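Local coordinates for gram-negative insecticidal protein (Chromobacterium piscinae, PDB 6FBM), which is an insecticidal toxin of the MACPF and beta-tripod families and probably acts by forming pores in membranes, as its perforin-like relatives do, at residues P472-V478 with C507-I513. Numbering follows the deposited sequence.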
# COMPACT_ATOMS: atom_id res chain seq x y z
N PRO A 472 -25.36 18.62 72.17
CA PRO A 472 -23.94 18.71 71.86
C PRO A 472 -23.59 20.02 71.11
O PRO A 472 -24.47 20.70 70.53
CB PRO A 472 -23.72 17.48 71.00
CG PRO A 472 -24.99 17.37 70.23
CD PRO A 472 -26.07 17.78 71.18
N GLY A 473 -22.32 20.38 71.16
CA GLY A 473 -21.81 21.57 70.49
C GLY A 473 -20.30 21.48 70.28
O GLY A 473 -19.58 20.73 70.95
N ALA A 474 -19.84 22.25 69.32
CA ALA A 474 -18.43 22.32 69.02
C ALA A 474 -18.09 23.67 68.42
O ALA A 474 -18.98 24.37 67.91
CB ALA A 474 -18.06 21.20 68.07
N ALA A 475 -16.81 24.04 68.49
CA ALA A 475 -16.32 25.24 67.82
C ALA A 475 -16.54 25.04 66.34
O ALA A 475 -16.07 24.06 65.78
CB ALA A 475 -14.85 25.47 68.13
N GLY A 476 -17.28 25.95 65.72
CA GLY A 476 -17.55 25.90 64.29
C GLY A 476 -18.71 25.02 63.80
O GLY A 476 -19.10 25.11 62.60
N ALA A 477 -19.29 24.20 64.69
CA ALA A 477 -20.46 23.39 64.34
C ALA A 477 -21.76 24.18 64.48
O ALA A 477 -21.86 25.08 65.31
CB ALA A 477 -20.52 22.14 65.18
N VAL A 478 -22.75 23.79 63.69
CA VAL A 478 -24.07 24.37 63.71
C VAL A 478 -24.58 24.16 65.12
O VAL A 478 -24.33 23.09 65.70
CB VAL A 478 -25.01 23.64 62.70
CG1 VAL A 478 -26.46 24.13 62.79
CG2 VAL A 478 -24.49 23.79 61.28
N CYS A 507 -20.76 16.76 66.03
CA CYS A 507 -21.55 17.89 65.53
C CYS A 507 -21.10 18.24 64.13
O CYS A 507 -19.93 18.09 63.79
CB CYS A 507 -21.37 19.10 66.43
SG CYS A 507 -21.77 18.79 68.14
N VAL A 508 -22.03 18.75 63.33
CA VAL A 508 -21.79 19.00 61.93
C VAL A 508 -21.34 20.44 61.73
O VAL A 508 -22.00 21.36 62.20
CB VAL A 508 -23.01 18.63 61.05
CG1 VAL A 508 -24.27 19.47 61.35
CG2 VAL A 508 -22.64 18.68 59.57
N LYS A 509 -20.20 20.59 61.03
CA LYS A 509 -19.57 21.89 60.76
C LYS A 509 -20.43 22.84 59.93
O LYS A 509 -21.10 22.41 58.96
CB LYS A 509 -18.26 21.70 59.98
CG LYS A 509 -17.12 21.03 60.75
CD LYS A 509 -15.98 20.73 59.78
CE LYS A 509 -14.62 20.66 60.43
NZ LYS A 509 -13.64 20.32 59.36
N THR A 510 -20.37 24.13 60.28
CA THR A 510 -21.02 25.19 59.51
C THR A 510 -20.44 25.26 58.08
O THR A 510 -21.19 25.51 57.12
CB THR A 510 -20.89 26.56 60.22
OG1 THR A 510 -21.49 26.48 61.51
CG2 THR A 510 -21.57 27.70 59.42
N SER A 511 -19.13 25.01 57.95
CA SER A 511 -18.48 25.06 56.64
C SER A 511 -18.97 24.00 55.64
O SER A 511 -18.80 24.19 54.44
CB SER A 511 -16.95 25.02 56.77
OG SER A 511 -16.51 23.92 57.53
N ALA A 512 -19.58 22.91 56.13
CA ALA A 512 -20.06 21.80 55.28
C ALA A 512 -21.52 21.94 54.87
O ALA A 512 -22.03 21.14 54.06
CB ALA A 512 -19.83 20.47 55.98
N ILE A 513 -22.18 22.98 55.39
CA ILE A 513 -23.63 23.07 55.37
C ILE A 513 -24.12 24.34 54.68
O ILE A 513 -23.52 25.41 54.80
CB ILE A 513 -24.10 23.01 56.84
CG1 ILE A 513 -24.48 21.58 57.14
CG2 ILE A 513 -25.25 23.97 57.18
CD1 ILE A 513 -24.50 21.31 58.63
O HOH W 1 -17.48 25.62 60.29
O HOH W 2 -24.04 20.39 65.06
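Ala477 and Lys509 form a single antiparallel beta bridge as a non-hydrogen-bonded pair, flanked by the bonds Val478 N to Val508 O (2.9 Å) and Thr510 N to Gly476 O (2.8 Å). This isolated bridge starts on the last residue of a type II beta turn, Ala474 to Ala477, with Gly476 at its third position. It joins the loop after strand 468-473 to the last residue of strand 506-508 and the two residues that follow it, within the Vps62-like region of the toxin.

The carbonyl of Gly476 is gripped three times: Thr510 N lies in its plane, Thr510 OG1 sits above that plane at 3.0 Å from Gly476 O, and a water donates to the same oxygen while accepting from Ser511 N. OG1 can reach it because it is turned back beside its own backbone N (chi1 -60°). A second water links Val478 O with Val508 N beyond the bridge.

Cys507 packs under the turn: its CB meets Ala477 CB at 3.4 Å, and SG packs against Pro472 CB (3.7 Å) and the backbone of Gly473. Separately, Val478 packs beside Val508 and Ile513, which in turn rest on Leu318 and Phe374. Val478 and Ile513 cross at about a right angle, with Val478 CG2 lying 3.6 Å from Ile513 CD1.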